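Local coordinates for protein salmonella typhimurium DB7155 bacteriophage DET7 tailspike (Bacteriophage, PDB 2V5I) that binds and hydrolyses the O-antigen of Salmonella as the trimeric, beta-helical receptor-binding tailspike of a myovirus, at the interface of chains A and B. Numbering follows the deposited sequence. Chains: chain A/B, Salmonella typhimurium DB7155 bacteriophage DET7 tailspike.

Contacts 1 and 2 belong to one long interface between two of the three copies in the tailspike trimer, and the centres of their C-alpha atoms lie about 55 Å apart. They share no residue or strand. Contact 1 joins short strands and a loop from residues 193 to 283 in the beta-helix, where one arginine reaches across to the neighbouring chain. Contact 2 joins longer strands around residues 469 to 505, near the C-terminal end, through small serine, threonine and alanine side chains. The two chains use different residues at each contact, in keeping with a trimer and not a two-fold pair, and the spike is held at well-separated levels.

Contact 1: the interface of chains A and B. Residues chain A 193, 221, 223, 249, 283; chain B 216, 240-242, 276, 278.
A:Arg221 reaches across to B:Ser240, B:Asn242, B:Tyr216 and B:Gln276, between the beta-helices of two tailspike copies. Its guanidinium lies over the side-chain amide of B:Asn242, the planes 13° apart in a stack, with B:Asn242 CG 3.6 Å above the guanidinium plane and toward its rim. The chain bends at chi3 (56°), which turns the NE and NH2 side back toward its own A:His223: both nitrogens donate to the one ring nitrogen NE2, the shorter bond running 2.9 Å from A:Arg221 NH2. The same NH2 also donates across to the backbone carbonyl of B:Ser240 (NH2 to O 2.9 Å), arriving above the carbonyl plane and not on a lone pair.

A:Arg221 NH1 points toward two waters in the guanidinium plane. Water 2 passes its link to the carbonyl oxygens of B:Ser240 and B:His241; water 1 leads to B:Gln276 NE2, 3.1 Å away. On the partner side, B:Tyr216 OH donates in plane to a lone pair of B:Asn242 OD1 at 2.7 Å, which should fix the rotation of the stacked amide. B:Gln276 is held at both ends, its NE2 donating to B:His241 O and its OE1 receiving NE and NH2 of B:Arg278 side-on. The site ties neighbouring beta-helices together through a largely polar, partly hydrated seam, probably helping to keep the trimer in register.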
loop_
_atom_site.group_PDB
_atom_site.type_symbol
_atom_site.label_atom_id
_atom_site.label_comp_id
_atom_site.label_asym_id
_atom_site.label_seq_id
_atom_site.Cartn_x
_atom_site.Cartn_y
_atom_site.Cartn_z
ATOM N N SER A 193 -20.561 13.595 -1.504
ATOM C CA SER A 193 -20.104 14.581 -2.508
ATOM C C SER A 193 -20.668 15.960 -2.206
ATOM O O SER A 193 -21.328 16.616 -3.032
ATOM C CB SER A 193 -20.434 14.132 -3.943
ATOM O OG SER A 193 -19.681 12.954 -4.216
ATOM N N ARG A 221 -16.877 11.722 0.280
ATOM C CA ARG A 221 -16.231 12.692 -0.581
ATOM C C ARG A 221 -16.805 14.081 -0.396
ATOM O O ARG A 221 -17.974 14.263 -0.041
ATOM C CB ARG A 221 -16.571 12.371 -2.052
ATOM C CG ARG A 221 -16.510 11.004 -2.537
ATOM C CD ARG A 221 -17.292 10.827 -3.881
ATOM N NE ARG A 221 -16.804 11.756 -4.890
ATOM C CZ ARG A 221 -15.740 11.569 -5.675
ATOM N NH1 ARG A 221 -14.962 10.490 -5.534
ATOM N NH2 ARG A 221 -15.361 12.527 -6.529
ATOM N N HIS A 223 -16.474 18.075 -2.563
ATOM C CA HIS A 223 -16.180 18.726 -3.860
ATOM C C HIS A 223 -16.164 20.268 -3.733
ATOM O O HIS A 223 -16.973 20.859 -2.976
ATOM C CB HIS A 223 -17.258 18.414 -4.896
ATOM C CG HIS A 223 -17.300 17.000 -5.392
ATOM N ND1 HIS A 223 -18.095 16.641 -6.452
ATOM C CD2 HIS A 223 -16.638 15.869 -5.007
ATOM C CE1 HIS A 223 -17.935 15.345 -6.707
ATOM N NE2 HIS A 223 -17.040 14.856 -5.860
ATOM N N THR A 249 -12.215 11.306 0.163
ATOM C CA THR A 249 -11.699 11.932 -1.047
ATOM C C THR A 249 -12.152 13.380 -1.060
ATOM O O THR A 249 -13.295 13.682 -0.710
ATOM C CB THR A 249 -12.254 11.223 -2.304
ATOM O OG1 THR A 249 -11.813 9.855 -2.326
ATOM C CG2 THR A 249 -11.833 11.948 -3.597
ATOM N N LEU A 283 -7.713 15.122 -5.127
ATOM C CA LEU A 283 -7.686 15.233 -6.588
ATOM C C LEU A 283 -7.901 16.719 -6.967
ATOM O O LEU A 283 -8.850 17.377 -6.475
ATOM C CB LEU A 283 -8.822 14.393 -7.198
ATOM C CG LEU A 283 -8.781 12.894 -6.944
ATOM C CD1 LEU A 283 -9.978 12.322 -7.646
ATOM C CD2 LEU A 283 -7.545 12.297 -7.402
ATOM N N TYR B 216 -21.723 3.289 -7.016
ATOM C CA TYR B 216 -20.652 2.572 -6.343
ATOM C C TYR B 216 -21.087 1.290 -5.705
ATOM O O TYR B 216 -22.254 1.145 -5.304
ATOM C CB TYR B 216 -20.129 3.374 -5.138
ATOM C CG TYR B 216 -19.371 4.634 -5.375
ATOM C CD1 TYR B 216 -20.050 5.819 -5.540
ATOM C CD2 TYR B 216 -18.006 4.615 -5.442
ATOM C CE1 TYR B 216 -19.335 7.053 -5.736
ATOM C CE2 TYR B 216 -17.271 5.842 -5.661
ATOM C CZ TYR B 216 -17.987 7.021 -5.799
ATOM O OH TYR B 216 -17.256 8.210 -5.983
ATOM N N SER B 240 -14.005 14.015 -11.717
ATOM C CA SER B 240 -13.967 13.745 -10.255
ATOM C C SER B 240 -13.773 12.259 -9.896
ATOM O O SER B 240 -13.597 11.914 -8.728
ATOM C CB SER B 240 -15.240 14.254 -9.583
ATOM O OG SER B 240 -16.347 13.474 -10.014
ATOM N N HIS B 241 -13.820 11.377 -10.889
ATOM C CA HIS B 241 -13.792 9.907 -10.661
ATOM C C HIS B 241 -14.853 9.459 -9.658
ATOM O O HIS B 241 -14.575 8.679 -8.743
ATOM C CB HIS B 241 -12.367 9.448 -10.298
ATOM C CG HIS B 241 -11.435 9.533 -11.460
ATOM N ND1 HIS B 241 -11.015 10.753 -11.969
ATOM C CD2 HIS B 241 -10.903 8.580 -12.249
ATOM C CE1 HIS B 241 -10.267 10.532 -13.041
ATOM N NE2 HIS B 241 -10.158 9.224 -13.213
ATOM N N ASN B 242 -16.074 9.948 -9.863
ATOM C CA ASN B 242 -17.176 9.698 -8.936
ATOM C C ASN B 242 -17.966 8.463 -9.342
ATOM O O ASN B 242 -18.957 8.543 -10.009
ATOM C CB ASN B 242 -18.092 10.920 -8.877
ATOM C CG ASN B 242 -19.074 10.903 -7.726
ATOM O OD1 ASN B 242 -19.046 10.065 -6.812
ATOM N ND2 ASN B 242 -19.951 11.873 -7.769
ATOM N N GLN B 276 -13.332 4.464 -10.137
ATOM C CA GLN B 276 -12.364 3.937 -9.159
ATOM C C GLN B 276 -12.393 2.447 -9.005
ATOM O O GLN B 276 -13.474 1.836 -8.998
ATOM C CB GLN B 276 -12.712 4.539 -7.789
ATOM C CG GLN B 276 -12.584 6.048 -7.722
ATOM C CD GLN B 276 -12.913 6.519 -6.342
ATOM O OE1 GLN B 276 -12.178 6.155 -5.411
ATOM N NE2 GLN B 276 -14.014 7.265 -6.170
ATOM N N ARG B 278 -10.423 0.523 -6.100
ATOM C CA ARG B 278 -9.476 0.759 -5.001
ATOM C C ARG B 278 -9.787 -0.090 -3.773
ATOM O O ARG B 278 -10.935 -0.402 -3.484
ATOM C CB ARG B 278 -9.462 2.238 -4.551
ATOM C CG ARG B 278 -9.056 3.230 -5.619
ATOM C CD ARG B 278 -8.706 4.591 -5.003
ATOM N NE ARG B 278 -9.871 5.166 -4.350
ATOM C CZ ARG B 278 -10.069 5.320 -3.032
ATOM N NH1 ARG B 278 -9.145 4.951 -2.138
ATOM N NH2 ARG B 278 -11.221 5.818 -2.576
HETATM O O HOH W 1 -14.916 8.324 -3.434
HETATM O O HOH W 2 -12.466 10.027 -6.769
#

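Contact 2: the interface of chains A and B. Residues chain A 474, 485-487, 504-505; chain B 469-470, 489-491.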
loop_
_atom_site.group_PDB
_atom_site.type_symbol
_atom_site.label_atom_id
_atom_site.label_comp_id
_atom_site.label_asym_id
_atom_site.label_seq_id
_atom_site.Cartn_x
_atom_site.Cartn_y
_atom_site.Cartn_z
ATOM N N SER A 474 30.576 -3.863 -20.837
ATOM C CA SER A 474 30.715 -5.048 -21.688
ATOM C C SER A 474 30.130 -4.722 -23.086
ATOM O O SER A 474 29.092 -4.072 -23.198
ATOM C CB SER A 474 29.944 -6.198 -21.049
ATOM O OG SER A 474 30.062 -7.357 -21.844
ATOM N N ALA A 485 32.418 -11.515 -26.134
ATOM C CA ALA A 485 32.278 -10.115 -25.709
ATOM C C ALA A 485 33.611 -9.590 -25.183
ATOM O O ALA A 485 34.568 -10.371 -24.933
ATOM C CB ALA A 485 31.198 -9.966 -24.646
ATOM N N TRP A 486 33.679 -8.276 -25.024
ATOM C CA TRP A 486 34.836 -7.643 -24.407
ATOM C C TRP A 486 34.442 -6.722 -23.264
ATOM O O TRP A 486 33.398 -6.080 -23.347
ATOM C CB TRP A 486 35.726 -6.935 -25.401
ATOM C CG TRP A 486 35.168 -5.795 -26.189
ATOM C CD1 TRP A 486 34.526 -5.879 -27.361
ATOM C CD2 TRP A 486 35.458 -4.396 -25.994
ATOM N NE1 TRP A 486 34.300 -4.641 -27.893
ATOM C CE2 TRP A 486 34.825 -3.697 -27.045
ATOM C CE3 TRP A 486 36.100 -3.676 -24.994
ATOM C CZ2 TRP A 486 34.926 -2.305 -27.189
ATOM C CZ3 TRP A 486 36.175 -2.313 -25.122
ATOM C CH2 TRP A 486 35.567 -1.629 -26.198
ATOM N N THR A 487 35.301 -6.675 -22.250
ATOM C CA THR A 487 35.027 -5.900 -21.012
ATOM C C THR A 487 36.053 -4.758 -20.961
ATOM O O THR A 487 37.234 -4.944 -21.246
ATOM C CB THR A 487 35.174 -6.793 -19.807
ATOM O OG1 THR A 487 34.208 -7.883 -19.911
ATOM C CG2 THR A 487 34.840 -6.072 -18.519
ATOM N N VAL A 504 39.656 -5.923 -22.256
ATOM C CA VAL A 504 39.924 -7.351 -22.203
ATOM C C VAL A 504 39.032 -8.064 -23.261
ATOM O O VAL A 504 37.814 -7.972 -23.229
ATOM C CB VAL A 504 39.597 -7.904 -20.786
ATOM C CG1 VAL A 504 39.776 -9.401 -20.733
ATOM C CG2 VAL A 504 40.485 -7.230 -19.701
ATOM N N ASN A 505 39.705 -8.782 -24.174
ATOM C CA ASN A 505 39.112 -9.651 -25.213
ATOM C C ASN A 505 38.454 -8.895 -26.398
ATOM O O ASN A 505 37.643 -9.462 -27.101
ATOM C CB ASN A 505 38.123 -10.673 -24.649
ATOM C CG ASN A 505 37.910 -11.828 -25.604
ATOM O OD1 ASN A 505 38.901 -12.323 -26.186
ATOM N ND2 ASN A 505 36.653 -12.305 -25.740
ATOM N N SER B 469 28.002 -11.921 -20.369
ATOM C CA SER B 469 29.031 -11.475 -21.279
ATOM C C SER B 469 30.359 -11.151 -20.592
ATOM O O SER B 469 31.410 -11.092 -21.230
ATOM C CB SER B 469 28.504 -10.281 -22.061
ATOM O OG SER B 469 28.041 -9.223 -21.211
ATOM N N GLY B 470 30.278 -10.866 -19.301
ATOM C CA GLY B 470 31.479 -10.579 -18.545
ATOM C C GLY B 470 31.079 -10.337 -17.098
ATOM O O GLY B 470 29.928 -10.454 -16.729
ATOM N N LEU B 489 38.337 -9.154 -13.651
ATOM C CA LEU B 489 37.520 -8.587 -14.697
ATOM C C LEU B 489 37.567 -9.634 -15.813
ATOM O O LEU B 489 38.651 -10.001 -16.269
ATOM C CB LEU B 489 38.205 -7.299 -15.198
ATOM C CG LEU B 489 37.455 -6.286 -15.963
ATOM C CD1 LEU B 489 36.400 -5.722 -15.025
ATOM C CD2 LEU B 489 38.519 -5.228 -16.378
ATOM N N THR B 490 36.393 -10.157 -16.175
ATOM C CA THR B 490 36.285 -11.257 -17.156
ATOM C C THR B 490 35.430 -10.916 -18.359
ATOM O O THR B 490 34.624 -9.979 -18.355
ATOM C CB THR B 490 35.679 -12.543 -16.514
ATOM O OG1 THR B 490 34.265 -12.408 -16.383
ATOM C CG2 THR B 490 36.283 -12.868 -15.152
ATOM N N ALA B 491 35.618 -11.742 -19.400
ATOM C CA ALA B 491 34.882 -11.591 -20.667
ATOM C C ALA B 491 34.567 -13.000 -21.208
ATOM O O ALA B 491 35.405 -13.921 -21.164
ATOM C CB ALA B 491 35.710 -10.831 -21.720
HETATM O O HOH W 3 32.365 -8.550 -21.816
#
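A:Thr487 and B:Thr490 meet through a side chain and a backbone carbonyl, at the intertwined C-terminal region of this P22-type tailspike. The hydroxyl A:Thr487 OG1 donates to B:Thr490 O at 2.6 Å, tilted 35° from the carbonyl plane. Its chi1 of -61° sets OG1 anti to the carbonyl carbon and the methyl CG2 anti to the backbone N, and with OG1 and CG2 on separate branches the hydroxyl serves the polar side while CG2 meets the branched end of B:Leu489, 3.7 Å from its CG, the two side chains crossing obliquely.

A second direct bond runs tip to tip between hydroxyls, A:Ser474 OG to B:Ser469 OG at 2.8 Å, with the donor not decided. A chi1 of -180°, anti to the backbone N, puts A:Ser474 OG within reach of both B:Ser469 OG and water 3. Beside this pair the methyl of A:Ala485 rests on B:Ser469 CB at 3.7 Å.

Water 3 joins the two polar spots. It lies 2.6 Å from A:Ser474 OG and also bonds to A:Thr487 OG1 and to the backbone carbonyl oxygen of B:Ser469, so both chain A hydroxyls bond to chain B directly and again through this water.

B:Ala491 presses its small CB among A:Ala485 O, A:Thr487 OG1 and the CB of A:Asn505, the last 3.8 Å away. The backbone of A:Val504 borders the same methyl.

In the next shell, the side-chain amide of A:Asn505 donates from ND2 to A:Ala485 O at 3.0 Å, tying the residue after strand 501-504 to the start of strand 485-493. This link probably steadies the carbonyl against which B:Ala491 packs. A:Ala485 and A:Thr487 alternate along strand 485-493 with A:Trp486, whose indole turns away from the partner, and B:Leu489 to B:Ala491 belong to the equivalent strand 485-493 of chain B.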